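PDB 3K11: putative glycosyl hydrolase from Bacteroides thetaiotaomicron VPI-5482, which is of unknown function but probably hydrolyses glycosidic bonds, as a member of glycoside hydrolase family 88. Local coordinates for residues A[45-53]-A[106-117]. Residues are numbered along the deposited sequence; the frame is centred on the assembly and turned at random.
Sequences KETPARVVD and YVQNRFRFLAEV
Ala-49 lies over one face of the Phe-113 ring. Its CB sits 4.0 Å from the ring centroid, a CH-pi contact 24° off the ring normal. The Ala-49 backbone spreads over the same face, with O 3.5 Å from Phe-113 CE1. Phe-113 reaches it because CG stands anti to the backbone N (chi1 167°), which turns the ring out from the helix. Val-51 extends the apolar patch: its CG2 touches Phe-113 CZ at 3.9 Å and also meets Val-117 CG1. Ala-49 CB also packs on Arg-110 CD. A bend at chi2 (-46°) brings the Arg-110 guanidinium side-on to Thr-47 O. Arg-110 donates hydrogen bonds to Thr-47 O from NE (2.8 Å) and NH2 (3.0 Å), and that oxygen lies close to the guanidinium plane. NH2 also forms a salt bridge to Asp-44. A leucine in place of Arg-110 would probably leave Thr-47 O without these two donors and take a positive partner from Asp-44. Next to this grip Tyr-106 OH donates to Thr-47 OG1 (2.6 Å), at the tyrosine ring edge; OG1 also bonds Ile-43 O. The contact lays the connection from helix 29-45 to strand 51-53 along helix 101-128, consistent with the (alpha/alpha)6 barrel of family 88 glycoside hydrolases.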
loop_
_atom_site.group_PDB
_atom_site.type_symbol
_atom_site.label_atom_id
_atom_site.label_comp_id
_atom_site.label_asym_id
_atom_site.label_seq_id
_atom_site.Cartn_x
_atom_site.Cartn_y
_atom_site.Cartn_z
ATOM N N LYS A 45 25.613 -8.797 -32.391
ATOM C CA LYS A 45 25.254 -9.821 -33.408
ATOM C C LYS A 45 23.784 -9.808 -33.837
ATOM O O LYS A 45 23.448 -10.368 -34.871
ATOM C CB LYS A 45 25.739 -11.258 -33.066
ATOM C CG LYS A 45 25.617 -11.823 -31.622
ATOM C CD LYS A 45 24.190 -12.167 -31.168
ATOM C CE LYS A 45 23.655 -13.384 -31.847
ATOM N NZ LYS A 45 22.354 -13.999 -31.451
ATOM N N GLU A 46 22.926 -9.166 -33.058
ATOM C CA GLU A 46 21.506 -9.040 -33.374
ATOM C C GLU A 46 21.064 -7.729 -33.973
ATOM O O GLU A 46 19.850 -7.454 -34.070
ATOM C CB GLU A 46 20.714 -9.286 -32.085
ATOM C CG GLU A 46 20.764 -10.726 -31.636
ATOM C CD GLU A 46 20.078 -11.661 -32.632
ATOM O OE1 GLU A 46 19.390 -11.198 -33.572
ATOM O OE2 GLU A 46 20.239 -12.858 -32.466
ATOM N N THR A 47 22.022 -6.871 -34.303
ATOM C CA THR A 47 21.742 -5.591 -34.926
ATOM C C THR A 47 22.644 -5.396 -36.146
ATOM O O THR A 47 23.396 -4.421 -36.223
ATOM C CB THR A 47 21.886 -4.439 -33.911
ATOM O OG1 THR A 47 23.162 -4.501 -33.238
ATOM C CG2 THR A 47 20.709 -4.498 -32.879
ATOM N N PRO A 48 22.505 -6.275 -37.146
ATOM C CA PRO A 48 23.386 -6.216 -38.315
ATOM C C PRO A 48 23.247 -4.913 -39.101
ATOM O O PRO A 48 22.164 -4.450 -39.327
ATOM C CB PRO A 48 22.948 -7.415 -39.155
ATOM C CG PRO A 48 21.523 -7.688 -38.756
ATOM C CD PRO A 48 21.511 -7.364 -37.278
ATOM N N ALA A 49 24.365 -4.352 -39.515
ATOM C CA ALA A 49 24.359 -3.130 -40.299
ATOM C C ALA A 49 24.600 -3.483 -41.750
ATOM O O ALA A 49 25.680 -3.237 -42.277
ATOM C CB ALA A 49 25.434 -2.150 -39.756
ATOM N N ARG A 50 23.610 -4.092 -42.402
ATOM C CA ARG A 50 23.726 -4.461 -43.812
ATOM C C ARG A 50 22.398 -4.317 -44.487
ATOM O O ARG A 50 21.351 -4.385 -43.830
ATOM C CB ARG A 50 24.074 -5.948 -44.001
ATOM C CG ARG A 50 25.098 -6.490 -43.094
ATOM C CD ARG A 50 25.507 -7.904 -43.480
ATOM N NE ARG A 50 26.673 -8.260 -42.699
ATOM C CZ ARG A 50 26.642 -8.756 -41.476
ATOM N NH1 ARG A 50 25.497 -9.052 -40.878
ATOM N NH2 ARG A 50 27.783 -9.044 -40.871
ATOM N N VAL A 51 22.466 -4.163 -45.799
ATOM C CA VAL A 51 21.299 -4.175 -46.682
ATOM C C VAL A 51 21.247 -5.542 -47.350
ATOM O O VAL A 51 22.260 -6.044 -47.835
ATOM C CB VAL A 51 21.357 -3.040 -47.732
ATOM C CG1 VAL A 51 20.191 -3.096 -48.707
ATOM C CG2 VAL A 51 21.394 -1.668 -46.997
ATOM N N VAL A 52 20.059 -6.152 -47.375
ATOM C CA VAL A 52 19.898 -7.440 -48.035
ATOM C C VAL A 52 18.640 -7.426 -48.898
ATOM O O VAL A 52 17.769 -6.582 -48.737
ATOM C CB VAL A 52 19.745 -8.591 -47.011
ATOM C CG1 VAL A 52 20.957 -8.661 -46.059
ATOM C CG2 VAL A 52 18.457 -8.418 -46.205
ATOM N N ASP A 53 18.572 -8.377 -49.812
ATOM C CA ASP A 53 17.365 -8.642 -50.581
ATOM C C ASP A 53 16.341 -9.267 -49.638
ATOM O O ASP A 53 16.633 -10.258 -48.935
ATOM C CB ASP A 53 17.679 -9.594 -51.700
ATOM C CG ASP A 53 16.453 -9.912 -52.540
ATOM O OD1 ASP A 53 15.553 -10.634 -52.061
ATOM O OD2 ASP A 53 16.423 -9.449 -53.672
ATOM N N TYR A 106 30.785 0.676 -32.043
ATOM C CA TYR A 106 29.471 0.178 -32.423
ATOM C C TYR A 106 28.557 1.288 -32.895
ATOM O O TYR A 106 27.864 1.155 -33.891
ATOM C CB TYR A 106 28.834 -0.533 -31.211
ATOM C CG TYR A 106 27.425 -1.008 -31.421
ATOM C CD1 TYR A 106 26.342 -0.176 -31.131
ATOM C CD2 TYR A 106 27.154 -2.296 -31.866
ATOM C CE1 TYR A 106 25.043 -0.602 -31.301
ATOM C CE2 TYR A 106 25.828 -2.737 -32.041
ATOM C CZ TYR A 106 24.788 -1.862 -31.757
ATOM O OH TYR A 106 23.488 -2.230 -31.916
ATOM N N VAL A 107 28.506 2.377 -32.134
ATOM C CA VAL A 107 27.621 3.482 -32.446
ATOM C C VAL A 107 28.103 4.161 -33.712
ATOM O O VAL A 107 27.323 4.487 -34.600
ATOM C CB VAL A 107 27.518 4.484 -31.279
ATOM C CG1 VAL A 107 26.480 5.545 -31.605
ATOM C CG2 VAL A 107 27.099 3.738 -29.937
ATOM N N GLN A 108 29.407 4.402 -33.785
ATOM C CA GLN A 108 30.002 4.939 -35.016
ATOM C C GLN A 108 29.577 4.122 -36.238
ATOM O O GLN A 108 29.116 4.659 -37.243
ATOM C CB GLN A 108 31.530 4.936 -34.896
ATOM C CG GLN A 108 32.121 5.998 -33.960
ATOM C CD GLN A 108 32.235 7.362 -34.609
ATOM O OE1 GLN A 108 31.990 7.498 -35.805
ATOM N NE2 GLN A 108 32.630 8.369 -33.838
ATOM N N ASN A 109 29.730 2.811 -36.136
ATOM C CA ASN A 109 29.452 1.939 -37.244
ATOM C C ASN A 109 27.997 2.004 -37.679
ATOM O O ASN A 109 27.715 2.150 -38.867
ATOM C CB ASN A 109 29.847 0.525 -36.887
ATOM C CG ASN A 109 29.485 -0.458 -37.949
ATOM O OD1 ASN A 109 28.436 -1.096 -37.882
ATOM N ND2 ASN A 109 30.343 -0.586 -38.961
ATOM N N ARG A 110 27.082 1.910 -36.719
ATOM C CA ARG A 110 25.647 1.951 -37.053
ATOM C C ARG A 110 25.210 3.301 -37.609
ATOM O O ARG A 110 24.455 3.361 -38.582
ATOM C CB ARG A 110 24.782 1.549 -35.854
ATOM C CG ARG A 110 25.046 0.137 -35.301
ATOM C CD ARG A 110 25.129 -0.890 -36.369
ATOM N NE ARG A 110 25.132 -2.264 -35.832
ATOM C CZ ARG A 110 26.199 -2.901 -35.360
ATOM N NH1 ARG A 110 27.374 -2.287 -35.231
ATOM N NH2 ARG A 110 26.091 -4.160 -34.985
ATOM N N PHE A 111 25.679 4.381 -36.992
ATOM C CA PHE A 111 25.346 5.717 -37.493
ATOM C C PHE A 111 25.921 6.007 -38.862
ATOM O O PHE A 111 25.257 6.598 -39.705
ATOM C CB PHE A 111 25.799 6.820 -36.504
ATOM C CG PHE A 111 24.982 6.921 -35.238
ATOM C CD1 PHE A 111 23.775 6.257 -35.084
ATOM C CD2 PHE A 111 25.396 7.791 -34.237
ATOM C CE1 PHE A 111 23.038 6.422 -33.965
ATOM C CE2 PHE A 111 24.619 7.949 -33.087
ATOM C CZ PHE A 111 23.490 7.242 -32.954
ATOM N N ARG A 112 27.155 5.589 -39.108
ATOM C CA ARG A 112 27.751 5.820 -40.422
ATOM C C ARG A 112 27.015 5.007 -41.504
ATOM O O ARG A 112 26.860 5.473 -42.616
ATOM C CB ARG A 112 29.246 5.495 -40.409
ATOM C CG ARG A 112 30.021 6.524 -39.626
ATOM C CD ARG A 112 31.460 6.150 -39.417
ATOM N NE ARG A 112 32.061 7.140 -38.537
ATOM C CZ ARG A 112 32.576 8.300 -38.936
ATOM N NH1 ARG A 112 32.628 8.622 -40.211
ATOM N NH2 ARG A 112 33.054 9.144 -38.048
ATOM N N PHE A 113 26.558 3.803 -41.144
ATOM C CA PHE A 113 25.830 2.933 -42.035
ATOM C C PHE A 113 24.495 3.576 -42.371
ATOM O O PHE A 113 24.114 3.648 -43.521
ATOM C CB PHE A 113 25.605 1.566 -41.369
ATOM C CG PHE A 113 24.587 0.700 -42.085
ATOM C CD1 PHE A 113 24.894 0.140 -43.322
ATOM C CD2 PHE A 113 23.347 0.460 -41.536
ATOM C CE1 PHE A 113 23.974 -0.658 -43.986
ATOM C CE2 PHE A 113 22.418 -0.335 -42.181
ATOM C CZ PHE A 113 22.730 -0.897 -43.412
ATOM N N LEU A 114 23.764 4.026 -41.369
ATOM C CA LEU A 114 22.475 4.671 -41.630
ATOM C C LEU A 114 22.652 5.938 -42.482
ATOM O O LEU A 114 21.852 6.186 -43.391
ATOM C CB LEU A 114 21.765 4.997 -40.327
ATOM C CG LEU A 114 21.247 3.801 -39.514
ATOM C CD1 LEU A 114 20.659 4.303 -38.194
ATOM C CD2 LEU A 114 20.231 2.959 -40.314
ATOM N N ALA A 115 23.679 6.732 -42.183
ATOM C CA ALA A 115 23.990 7.953 -42.996
ATOM C C ALA A 115 24.304 7.609 -44.442
ATOM O O ALA A 115 23.918 8.325 -45.386
ATOM C CB ALA A 115 25.174 8.735 -42.370
ATOM N N GLU A 116 25.028 6.516 -44.629
ATOM C CA GLU A 116 25.406 6.092 -45.947
ATOM C C GLU A 116 24.199 5.632 -46.743
ATOM O O GLU A 116 24.066 5.997 -47.898
ATOM C CB GLU A 116 26.380 4.937 -45.844
ATOM C CG GLU A 116 26.857 4.442 -47.188
ATOM C CD GLU A 116 27.737 3.234 -47.054
ATOM O OE1 GLU A 116 27.748 2.590 -45.968
ATOM O OE2 GLU A 116 28.392 2.926 -48.059
ATOM N N VAL A 117 23.352 4.787 -46.145
ATOM C CA VAL A 117 22.283 4.156 -46.933
ATOM C C VAL A 117 21.014 4.979 -47.047
ATOM O O VAL A 117 20.278 4.827 -48.018
ATOM C CB VAL A 117 21.954 2.695 -46.439
ATOM C CG1 VAL A 117 23.220 1.806 -46.504
ATOM C CG2 VAL A 117 21.309 2.685 -45.078
#